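Local atomic coordinates of SVS_variant_AS1 (Streptomyces sp. CWA1, PDB entry 6TJA), a protein that probably cyclises geranylgeranyl diphosphate to the diterpene spiroviolene, as a reconstructed ancestral variant of a class I terpene cyclase. Residues M41-E46 against G123-P128; I52-A57 against F79-F84; A101-L106 against G159-I164; R109-L114 against H151-W156. One frame throughout, in Å; residues are numbered along the deposited sequence.

Interaction 1 (M41-E46 against G123-P128)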
# COMPACT_ATOMS: atom_id res chain seq x y z
N MET A 41 -23.19 -9.44 -2.93
CA MET A 41 -22.17 -8.93 -3.88
C MET A 41 -22.79 -8.81 -5.28
O MET A 41 -22.33 -7.98 -6.08
CB MET A 41 -20.99 -9.90 -3.89
CG MET A 41 -19.82 -9.48 -4.73
SD MET A 41 -18.46 -10.62 -4.43
CE MET A 41 -19.00 -12.08 -5.32
N CYS A 42 -23.80 -9.62 -5.57
CA CYS A 42 -24.42 -9.74 -6.91
C CYS A 42 -25.83 -9.12 -6.90
O CYS A 42 -26.66 -9.51 -6.02
CB CYS A 42 -24.42 -11.20 -7.34
SG CYS A 42 -22.74 -11.87 -7.50
N ALA A 43 -26.07 -8.19 -7.84
CA ALA A 43 -27.34 -7.45 -8.05
C ALA A 43 -28.41 -8.35 -8.69
O ALA A 43 -29.58 -8.26 -8.26
CB ALA A 43 -27.08 -6.22 -8.88
N SER A 44 -28.03 -9.18 -9.68
CA SER A 44 -28.94 -10.03 -10.50
C SER A 44 -28.44 -11.49 -10.58
O SER A 44 -27.28 -11.75 -10.24
CB SER A 44 -29.12 -9.43 -11.88
OG SER A 44 -28.14 -9.92 -12.79
N GLU A 45 -29.30 -12.42 -11.01
CA GLU A 45 -28.96 -13.85 -11.25
C GLU A 45 -27.89 -13.96 -12.35
O GLU A 45 -26.99 -14.81 -12.20
CB GLU A 45 -30.23 -14.64 -11.62
CG GLU A 45 -29.99 -16.14 -11.82
CD GLU A 45 -29.56 -16.91 -10.58
OE1 GLU A 45 -29.72 -16.39 -9.45
OE2 GLU A 45 -29.07 -18.05 -10.74
N GLU A 46 -27.95 -13.15 -13.40
CA GLU A 46 -26.93 -13.16 -14.49
C GLU A 46 -25.53 -12.91 -13.91
O GLU A 46 -24.57 -13.53 -14.40
CB GLU A 46 -27.29 -12.15 -15.58
CG GLU A 46 -26.31 -12.15 -16.74
CD GLU A 46 -26.63 -11.16 -17.86
OE1 GLU A 46 -27.13 -11.60 -18.93
OE2 GLU A 46 -26.36 -9.95 -17.66
N GLY A 123 -23.78 2.36 0.52
CA GLY A 123 -24.46 1.94 -0.69
C GLY A 123 -23.60 1.07 -1.59
O GLY A 123 -23.94 0.87 -2.75
N ASP A 124 -22.49 0.56 -1.06
CA ASP A 124 -21.64 -0.28 -1.87
C ASP A 124 -21.79 -1.75 -1.57
O ASP A 124 -21.47 -2.18 -0.50
CB ASP A 124 -20.28 0.14 -1.51
CG ASP A 124 -19.39 -0.12 -2.54
OD1 ASP A 124 -19.54 -1.14 -3.20
OD2 ASP A 124 -18.58 0.73 -2.87
N ARG A 125 -22.22 -2.53 -2.54
CA ARG A 125 -22.53 -3.95 -2.24
C ARG A 125 -21.23 -4.78 -2.20
O ARG A 125 -21.26 -5.91 -1.64
CB ARG A 125 -23.53 -4.48 -3.27
CG ARG A 125 -23.04 -4.46 -4.71
CD ARG A 125 -24.06 -5.10 -5.62
NE ARG A 125 -23.53 -5.41 -6.94
CZ ARG A 125 -23.35 -4.53 -7.92
NH1 ARG A 125 -23.63 -3.25 -7.74
NH2 ARG A 125 -22.87 -4.95 -9.08
N PHE A 126 -20.12 -4.28 -2.77
CA PHE A 126 -18.82 -4.97 -2.72
C PHE A 126 -18.25 -4.91 -1.30
O PHE A 126 -17.51 -5.82 -0.94
CB PHE A 126 -17.87 -4.44 -3.79
CG PHE A 126 -18.22 -5.01 -5.14
CD1 PHE A 126 -17.90 -6.32 -5.45
CD2 PHE A 126 -18.90 -4.24 -6.08
CE1 PHE A 126 -18.29 -6.88 -6.67
CE2 PHE A 126 -19.27 -4.79 -7.30
CZ PHE A 126 -18.98 -6.11 -7.59
N VAL A 127 -18.61 -3.90 -0.50
CA VAL A 127 -17.89 -3.61 0.77
C VAL A 127 -18.24 -4.66 1.83
O VAL A 127 -17.31 -5.24 2.39
CB VAL A 127 -18.05 -2.16 1.25
CG1 VAL A 127 -17.85 -2.00 2.75
CG2 VAL A 127 -17.12 -1.25 0.47
N PRO A 128 -19.52 -4.95 2.16
CA PRO A 128 -19.83 -5.94 3.19
C PRO A 128 -19.23 -7.33 2.88
O PRO A 128 -18.67 -7.93 3.78
CB PRO A 128 -21.38 -6.00 3.24
CG PRO A 128 -21.81 -4.67 2.62
CD PRO A 128 -20.74 -4.34 1.59

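Interaction 2 (I52-A57 against F79-F84)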
# COMPACT_ATOMS: atom_id res chain seq x y z
N ILE A 52 -19.83 -17.27 -10.35
CA ILE A 52 -19.72 -18.75 -10.17
C ILE A 52 -18.84 -19.32 -11.30
O ILE A 52 -17.90 -20.09 -11.02
CB ILE A 52 -21.14 -19.35 -10.08
CG1 ILE A 52 -21.77 -19.01 -8.73
CG2 ILE A 52 -21.15 -20.85 -10.35
CD1 ILE A 52 -23.25 -19.33 -8.68
N ALA A 53 -19.10 -18.89 -12.53
CA ALA A 53 -18.47 -19.39 -13.76
C ALA A 53 -16.99 -18.98 -13.85
O ALA A 53 -16.28 -19.51 -14.72
CB ALA A 53 -19.25 -18.90 -14.98
N THR A 54 -16.50 -18.05 -13.02
CA THR A 54 -15.02 -17.83 -12.91
C THR A 54 -14.34 -19.12 -12.42
O THR A 54 -13.19 -19.31 -12.81
CB THR A 54 -14.62 -16.67 -12.00
OG1 THR A 54 -15.04 -16.95 -10.66
CG2 THR A 54 -15.16 -15.34 -12.49
N HIS A 55 -15.04 -19.98 -11.66
CA HIS A 55 -14.49 -21.16 -10.95
C HIS A 55 -13.27 -20.71 -10.15
O HIS A 55 -12.18 -21.25 -10.37
CB HIS A 55 -14.09 -22.29 -11.91
CG HIS A 55 -15.20 -22.76 -12.77
ND1 HIS A 55 -16.15 -23.65 -12.32
CD2 HIS A 55 -15.52 -22.45 -14.04
CE1 HIS A 55 -17.01 -23.88 -13.28
NE2 HIS A 55 -16.65 -23.16 -14.35
N SER A 56 -13.43 -19.73 -9.28
CA SER A 56 -12.29 -19.17 -8.53
C SER A 56 -11.81 -20.18 -7.48
O SER A 56 -10.65 -20.11 -7.10
CB SER A 56 -12.62 -17.83 -7.99
OG SER A 56 -12.83 -16.94 -9.08
N ALA A 57 -12.65 -21.12 -7.05
CA ALA A 57 -12.25 -22.16 -6.06
C ALA A 57 -11.30 -23.14 -6.75
O ALA A 57 -10.27 -23.46 -6.19
CB ALA A 57 -13.46 -22.83 -5.47
N PHE A 79 -12.06 -14.38 -1.74
CA PHE A 79 -11.44 -13.12 -2.21
C PHE A 79 -11.15 -13.22 -3.70
O PHE A 79 -11.13 -12.19 -4.35
CB PHE A 79 -10.14 -12.74 -1.51
CG PHE A 79 -9.55 -11.49 -2.11
CD1 PHE A 79 -10.13 -10.25 -1.89
CD2 PHE A 79 -8.44 -11.55 -2.93
CE1 PHE A 79 -9.59 -9.09 -2.43
CE2 PHE A 79 -7.96 -10.40 -3.54
CZ PHE A 79 -8.54 -9.17 -3.29
N VAL A 80 -10.87 -14.41 -4.23
CA VAL A 80 -10.59 -14.50 -5.70
C VAL A 80 -11.89 -14.24 -6.46
O VAL A 80 -11.81 -13.54 -7.51
CB VAL A 80 -9.93 -15.82 -6.13
CG1 VAL A 80 -9.83 -15.89 -7.66
CG2 VAL A 80 -8.57 -15.99 -5.50
N TYR A 81 -13.04 -14.75 -5.96
CA TYR A 81 -14.38 -14.45 -6.55
C TYR A 81 -14.61 -12.94 -6.50
O TYR A 81 -14.97 -12.29 -7.54
CB TYR A 81 -15.50 -15.21 -5.83
CG TYR A 81 -15.59 -16.68 -6.18
CD1 TYR A 81 -16.10 -17.09 -7.40
CD2 TYR A 81 -15.17 -17.66 -5.30
CE1 TYR A 81 -16.18 -18.44 -7.74
CE2 TYR A 81 -15.28 -19.00 -5.61
CZ TYR A 81 -15.78 -19.39 -6.84
OH TYR A 81 -15.83 -20.70 -7.16
N TRP A 82 -14.46 -12.39 -5.31
CA TRP A 82 -14.64 -10.95 -5.01
C TRP A 82 -13.82 -10.13 -6.00
O TRP A 82 -14.37 -9.21 -6.55
CB TRP A 82 -14.21 -10.63 -3.59
CG TRP A 82 -14.54 -9.22 -3.23
CD1 TRP A 82 -15.71 -8.74 -2.71
CD2 TRP A 82 -13.68 -8.10 -3.41
NE1 TRP A 82 -15.61 -7.39 -2.50
CE2 TRP A 82 -14.39 -6.97 -2.96
CE3 TRP A 82 -12.38 -7.94 -3.90
CZ2 TRP A 82 -13.82 -5.70 -2.98
CZ3 TRP A 82 -11.85 -6.68 -3.95
CH2 TRP A 82 -12.55 -5.57 -3.49
N LEU A 83 -12.55 -10.48 -6.17
CA LEU A 83 -11.61 -9.75 -7.03
C LEU A 83 -12.13 -9.77 -8.46
O LEU A 83 -12.17 -8.70 -9.07
CB LEU A 83 -10.21 -10.37 -6.95
CG LEU A 83 -9.16 -9.77 -7.88
CD1 LEU A 83 -8.58 -8.50 -7.30
CD2 LEU A 83 -8.07 -10.80 -8.11
N PHE A 84 -12.52 -10.93 -9.00
CA PHE A 84 -13.02 -11.00 -10.40
C PHE A 84 -14.26 -10.11 -10.52
O PHE A 84 -14.38 -9.34 -11.48
CB PHE A 84 -13.26 -12.44 -10.86
CG PHE A 84 -12.01 -13.23 -11.15
CD1 PHE A 84 -10.93 -12.64 -11.78
CD2 PHE A 84 -11.91 -14.56 -10.77
CE1 PHE A 84 -9.78 -13.37 -12.04
CE2 PHE A 84 -10.77 -15.30 -11.05
CZ PHE A 84 -9.71 -14.70 -11.68
O HOH W 1 -17.43 -21.60 -8.90

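Interaction 3 (A101-L106 against G159-I164)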
# COMPACT_ATOMS: atom_id res chain seq x y z
N ALA A 101 -10.90 10.21 -10.96
CA ALA A 101 -11.24 11.04 -9.77
C ALA A 101 -12.24 10.28 -8.88
O ALA A 101 -12.00 10.18 -7.68
CB ALA A 101 -11.74 12.38 -10.16
N GLN A 102 -13.27 9.69 -9.46
CA GLN A 102 -14.26 8.91 -8.69
C GLN A 102 -13.64 7.59 -8.25
O GLN A 102 -13.93 7.17 -7.14
CB GLN A 102 -15.51 8.61 -9.50
CG GLN A 102 -16.33 9.85 -9.80
CD GLN A 102 -17.47 9.53 -10.73
OE1 GLN A 102 -18.40 8.83 -10.33
NE2 GLN A 102 -17.42 10.03 -11.96
N PHE A 103 -12.77 6.98 -9.06
CA PHE A 103 -12.14 5.69 -8.67
C PHE A 103 -11.22 5.88 -7.46
O PHE A 103 -11.25 5.05 -6.54
CB PHE A 103 -11.40 5.03 -9.83
CG PHE A 103 -10.87 3.69 -9.40
CD1 PHE A 103 -11.69 2.58 -9.35
CD2 PHE A 103 -9.56 3.56 -8.96
CE1 PHE A 103 -11.22 1.35 -8.93
CE2 PHE A 103 -9.09 2.33 -8.52
CZ PHE A 103 -9.92 1.23 -8.49
N ASN A 104 -10.46 6.97 -7.42
CA ASN A 104 -9.52 7.24 -6.31
C ASN A 104 -10.32 7.23 -5.00
O ASN A 104 -9.79 6.75 -3.99
CB ASN A 104 -8.74 8.51 -6.57
CG ASN A 104 -7.73 8.39 -7.69
OD1 ASN A 104 -7.54 7.32 -8.26
ND2 ASN A 104 -7.04 9.49 -7.95
N ALA A 105 -11.55 7.72 -5.00
CA ALA A 105 -12.38 7.79 -3.78
C ALA A 105 -12.88 6.38 -3.45
O ALA A 105 -12.79 5.98 -2.25
CB ALA A 105 -13.52 8.77 -3.94
N LEU A 106 -13.37 5.64 -4.44
CA LEU A 106 -13.78 4.23 -4.20
C LEU A 106 -12.60 3.43 -3.65
O LEU A 106 -12.79 2.72 -2.67
CB LEU A 106 -14.32 3.62 -5.50
CG LEU A 106 -14.71 2.15 -5.39
CD1 LEU A 106 -15.99 1.98 -4.59
CD2 LEU A 106 -14.86 1.51 -6.76
N GLY A 159 -2.43 0.16 -8.79
CA GLY A 159 -2.21 -0.24 -10.18
C GLY A 159 -3.44 0.06 -11.01
O GLY A 159 -3.28 0.58 -12.13
N VAL A 160 -4.63 -0.30 -10.50
CA VAL A 160 -5.93 -0.09 -11.19
C VAL A 160 -6.13 1.42 -11.38
O VAL A 160 -6.52 1.81 -12.48
CB VAL A 160 -7.12 -0.73 -10.44
CG1 VAL A 160 -8.42 -0.37 -11.12
CG2 VAL A 160 -6.99 -2.25 -10.34
N ALA A 161 -5.86 2.23 -10.37
CA ALA A 161 -6.00 3.70 -10.40
C ALA A 161 -5.11 4.26 -11.52
O ALA A 161 -5.61 5.09 -12.27
CB ALA A 161 -5.64 4.30 -9.05
N TRP A 162 -3.87 3.80 -11.62
CA TRP A 162 -2.91 4.12 -12.71
C TRP A 162 -3.51 3.73 -14.07
O TRP A 162 -3.57 4.57 -14.99
CB TRP A 162 -1.61 3.37 -12.45
CG TRP A 162 -0.42 3.68 -13.31
CD1 TRP A 162 -0.35 4.39 -14.47
CD2 TRP A 162 0.91 3.19 -13.05
NE1 TRP A 162 0.94 4.43 -14.92
CE2 TRP A 162 1.73 3.71 -14.06
CE3 TRP A 162 1.47 2.43 -12.02
CZ2 TRP A 162 3.10 3.45 -14.10
CZ3 TRP A 162 2.82 2.18 -12.05
CH2 TRP A 162 3.63 2.69 -13.07
N GLN A 163 -3.95 2.48 -14.18
CA GLN A 163 -4.57 1.97 -15.42
C GLN A 163 -5.74 2.86 -15.86
O GLN A 163 -5.73 3.31 -17.02
CB GLN A 163 -5.01 0.53 -15.23
CG GLN A 163 -5.03 -0.24 -16.54
CD GLN A 163 -6.05 -1.34 -16.49
OE1 GLN A 163 -5.85 -2.38 -15.85
NE2 GLN A 163 -7.16 -1.09 -17.17
N ILE A 164 -6.73 3.08 -14.99
CA ILE A 164 -7.94 3.92 -15.25
C ILE A 164 -7.53 5.35 -15.65
O ILE A 164 -8.20 5.95 -16.53
CB ILE A 164 -8.84 3.90 -14.00
CG1 ILE A 164 -9.51 2.53 -13.82
CG2 ILE A 164 -9.86 5.01 -14.03
CD1 ILE A 164 -10.32 2.42 -12.54

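Interaction 4 (R109-L114 against H151-W156)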
# COMPACT_ATOMS: atom_id res chain seq x y z
N ARG A 109 -12.23 4.21 -0.07
CA ARG A 109 -13.35 3.70 0.78
C ARG A 109 -13.20 2.18 0.94
O ARG A 109 -13.29 1.71 2.06
CB ARG A 109 -14.73 4.12 0.25
CG ARG A 109 -15.04 5.61 0.37
CD ARG A 109 -16.47 6.07 0.09
NE ARG A 109 -17.02 5.35 -1.04
CZ ARG A 109 -17.03 5.78 -2.31
NH1 ARG A 109 -16.54 6.97 -2.64
NH2 ARG A 109 -17.55 5.00 -3.26
N VAL A 110 -12.93 1.44 -0.14
CA VAL A 110 -12.82 -0.05 -0.08
C VAL A 110 -11.59 -0.43 0.77
O VAL A 110 -11.73 -1.29 1.67
CB VAL A 110 -12.76 -0.64 -1.50
CG1 VAL A 110 -12.45 -2.12 -1.50
CG2 VAL A 110 -14.06 -0.37 -2.21
N GLN A 111 -10.45 0.20 0.51
CA GLN A 111 -9.22 -0.10 1.28
C GLN A 111 -9.51 0.15 2.78
O GLN A 111 -9.23 -0.74 3.58
CB GLN A 111 -8.03 0.64 0.66
CG GLN A 111 -6.72 0.34 1.36
CD GLN A 111 -6.20 -1.07 1.20
OE1 GLN A 111 -6.42 -1.74 0.16
NE2 GLN A 111 -5.47 -1.52 2.21
N ARG A 112 -10.15 1.26 3.15
CA ARG A 112 -10.44 1.58 4.56
C ARG A 112 -11.33 0.50 5.19
O ARG A 112 -11.01 0.05 6.29
CB ARG A 112 -11.04 2.98 4.71
CG ARG A 112 -11.24 3.40 6.17
CD ARG A 112 -9.91 3.54 6.89
NE ARG A 112 -10.02 3.67 8.32
CZ ARG A 112 -9.01 3.48 9.18
NH1 ARG A 112 -7.81 3.15 8.73
NH2 ARG A 112 -9.21 3.67 10.48
N ALA A 113 -12.36 0.04 4.48
CA ALA A 113 -13.28 -1.04 4.90
C ALA A 113 -12.51 -2.33 5.22
O ALA A 113 -12.90 -3.05 6.17
CB ALA A 113 -14.30 -1.29 3.83
N LEU A 114 -11.46 -2.62 4.43
CA LEU A 114 -10.61 -3.82 4.61
C LEU A 114 -9.83 -3.71 5.93
O LEU A 114 -9.63 -4.75 6.56
CB LEU A 114 -9.66 -3.96 3.41
CG LEU A 114 -8.67 -5.11 3.48
CD1 LEU A 114 -9.38 -6.46 3.65
CD2 LEU A 114 -7.78 -5.13 2.24
N HIS A 151 -1.72 -4.67 2.62
CA HIS A 151 -0.72 -3.85 1.88
C HIS A 151 -0.68 -4.30 0.41
O HIS A 151 -0.49 -3.45 -0.47
CB HIS A 151 0.65 -3.95 2.57
CG HIS A 151 0.76 -3.16 3.82
ND1 HIS A 151 0.20 -1.90 3.95
CD2 HIS A 151 1.39 -3.41 4.99
CE1 HIS A 151 0.45 -1.44 5.16
NE2 HIS A 151 1.19 -2.34 5.81
N ALA A 152 -0.80 -5.59 0.15
CA ALA A 152 -0.84 -6.16 -1.22
C ALA A 152 -2.08 -5.61 -1.94
O ALA A 152 -1.96 -5.24 -3.15
CB ALA A 152 -0.84 -7.68 -1.18
N HIS A 153 -3.17 -5.53 -1.20
CA HIS A 153 -4.44 -5.02 -1.64
C HIS A 153 -4.40 -3.56 -2.07
O HIS A 153 -4.91 -3.23 -3.08
CB HIS A 153 -5.45 -5.24 -0.54
CG HIS A 153 -6.87 -5.09 -0.96
ND1 HIS A 153 -7.52 -3.89 -0.96
CD2 HIS A 153 -7.79 -6.01 -1.31
CE1 HIS A 153 -8.78 -4.07 -1.30
NE2 HIS A 153 -8.96 -5.35 -1.52
N ARG A 154 -3.77 -2.72 -1.28
CA ARG A 154 -3.64 -1.34 -1.65
C ARG A 154 -2.74 -1.24 -2.87
O ARG A 154 -2.97 -0.44 -3.69
CB ARG A 154 -3.12 -0.44 -0.54
CG ARG A 154 -3.04 1.01 -1.00
CD ARG A 154 -2.98 2.11 0.02
NE ARG A 154 -2.49 1.61 1.25
CZ ARG A 154 -3.10 1.62 2.40
NH1 ARG A 154 -4.23 2.21 2.60
NH2 ARG A 154 -2.48 1.08 3.38
N ALA A 155 -1.75 -2.10 -2.97
CA ALA A 155 -0.81 -2.07 -4.11
C ALA A 155 -1.59 -2.35 -5.41
O ALA A 155 -1.41 -1.58 -6.36
CB ALA A 155 0.33 -3.03 -3.89
N TRP A 156 -2.50 -3.34 -5.38
CA TRP A 156 -3.35 -3.70 -6.55
C TRP A 156 -4.28 -2.53 -6.92
O TRP A 156 -4.37 -2.18 -8.13
CB TRP A 156 -4.12 -5.00 -6.27
CG TRP A 156 -5.38 -5.11 -7.06
CD1 TRP A 156 -5.50 -5.23 -8.41
CD2 TRP A 156 -6.72 -5.12 -6.53
NE1 TRP A 156 -6.81 -5.27 -8.76
CE2 TRP A 156 -7.59 -5.23 -7.63
CE3 TRP A 156 -7.27 -5.03 -5.25
CZ2 TRP A 156 -8.97 -5.26 -7.49
CZ3 TRP A 156 -8.63 -5.05 -5.11
CH2 TRP A 156 -9.47 -5.14 -6.22

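Interaction 1 (M41-E46 against G123-P128)
Met41 lays its CG against the rim carbons of the Phe126 ring, with 3.6 Å between Met41 CG and Phe126 CE1. The chain runs anti through chi1 and chi2, which carries SD past the ring, and only CE turns aside at chi3. This is a Met-aromatic contact with Met41 SD 5.4 Å from the Phe126 centroid and 67° off the normal, hence oblique. The carbonyl oxygen of Met41 lies over one face of the same ring and takes the single hydrogen bond between the segments, Arg125 NE to Met41 O at 3.0 Å. That bond is bent (137° at the hydrogen) and arrives 49° out of the carbonyl plane, although the oxygen is close to the guanidinium plane. Arg125 starts from the crowded chi1 position, CG between N and the carbonyl carbon, then runs extended to NE. Its guanidinium is sandwiched, Phe126 CE2 about 4.0 Å from one face and Ala43 CB on the opposite one. Asp124 caps Phe126 N through OD1 and is also salt-bridged to Arg90. The contact thus sets the connection into helix 45-52 against the start of helix 126-140, with helix 70-91 touching both through Trp82, Ala85, His89 and Arg90.

Interaction 2 (I52-A57 against F79-F84)
The Tyr81 ring has Ser56 CB squarely over one face, a CH-pi contact with CB 3.4 Å from the ring centroid of Tyr81 and only 3° off the normal, while Ile52 O stands at its edge, near the ring plane. Phe84 presents an edge instead: Ser56 OG lies in its plane, 3.1 Å from Phe84 CD2, and Thr54 CB approaches that ring obliquely. Ser56 is pressed from a third side, its CB 3.4 Å from Val80 CG1, tighter than usual van der Waals contact. A type I beta turn, Ile52 to His55, joins helices 45-52 and 56-61 of the all-helical class I terpene cyclase fold; Thr54 (turn) and Ser56 (helix start) pack on helix 70-91. At its tip the Tyr81 hydroxyl accepts a weak bond from Ala57 N (3.2 Å to Tyr81 OH, 150°) and donates to a water, which in turn donates to Ile52 O, 2.6 Å away. Thr54 OG1, in the crowded position at chi1 63°, accepts from Ser56 OG at 2.7 Å and is also bonded to Val51 O, so the serine hydroxyl has a defined direction. Ala32 and Ile36 of helix 25-38 touch Tyr81 as well, and Trp308 NE1 bonds to Thr54 O.

Interaction 3 (A101-L106 against G159-I164)
Asn104 ND2 is the best-held polar atom here, gripped by two acceptors of the second subunit: a hydrogen bond to Asn104 OD1 and a weak one to Ala161 O, both of that other chain. Ala161 O of this chain is in turn bonded by Asn104 ND2 of the second subunit, so the amide is committed to the dimer interface. Within the chain, helices 100-115 and 143-169 form an antiparallel pair in the all-helical class I terpene cyclase fold; the axes of the short segments come within 9.8 Å, with their directions 172° apart. Their mutual packing is apolar and centres on Phe103. CG of Phe103 is anti to the backbone N (chi1 -176°), which swings the ring across to the partner helix, where it meets Val160, Ala161 and, one turn on from Val160, Ile164. Ile164 holds CG1 anti to its carbonyl carbon and continues extended, so its terminal methyl lands on the ring face: Ile164 CD1 lies 3.6 Å from the Phe103 centroid, 20° off the normal, a CH-pi contact displaced toward CG. Both Val160 and Ile164 cross the Phe103 side chain at about a right angle. Ala161 CB fills in beside them, 4.0 Å from Phe103 CD2, and also meets the amide of Asn104 at 3.7 Å from its OD1. Cys91 of helix 70-91 touches both Phe103 and Val160, closing a three-helix junction. Val160 carries CG1 anti to its backbone N, and that methyl reaches the far end of the ring, with Val160 CG1 3.4 Å from Phe103 CZ.

Interaction 4 (R109-L114 against H151-W156)
His153 ND1 to Gln111 OE1 is the one hydrogen bond between segments 109-114 and 151-156, on the almost antiparallel helices 100-115 and 143-169 of the class I terpene cyclase bundle, where the segment axes come within 10.4 Å. Gln111 leaves the backbone with CG anti to N and then bends at chi2 (68°), which turns its amide along the partner helix. OE1 accepts from ND1: 2.7 Å separates His153 ND1 from Gln111 OE1, the N-H...O angle is 161°, and the oxygen is close to the imidazole plane, so ND1 carries the proton. The other end of the amide is held too, since NE2 bonds to Glu115 OE2 and to Val150 O, a second bond between the helices, and the flip of the group is thereby fixed. His153 has CG anti to its backbone N, placing the ring between two hydrophobic groups. Leu114, also anti at chi1, meets it tip to tip and puts CD2 on one face, 3.5 Å from the His153 centroid, a CH-pi contact; Trp156 CZ3 is 3.6 Å above the plane of the His153 ring on the opposite face. Arg154 runs out anti at chi1, then folds back at a probably somewhat strained chi3 of 23°, short of staggered, which brings the guanidinium over the glutamine. Gln111 NE2 sits above the guanidinium centre, and Gln111 CG comes within 3.4 Å of Arg154 NH1.

Interactions 3 and 4 are successive steps along one helix pair, 100-115 with 143-169, their centres 12 Å apart, and both reach the second subunit, so this pair helps to build the dimer as well as the bundle. Interactions 1 and 2 have centres 14 Å apart toward the N-terminal helices and touch through Trp82, whose NE1 is probably bonded to Phe126 O. Trp82 and the apparently engineered Leu83, in segment 79-84, also pack on Trp156 of interaction 4, centres 18 Å apart. Interaction 2 closes before 3 and 4 open, whereas interaction 1 crosses both along the chain, because helix 126-140 falls between those two helices. Helix 70-91 carries one segment of interaction 2 and touches the other three.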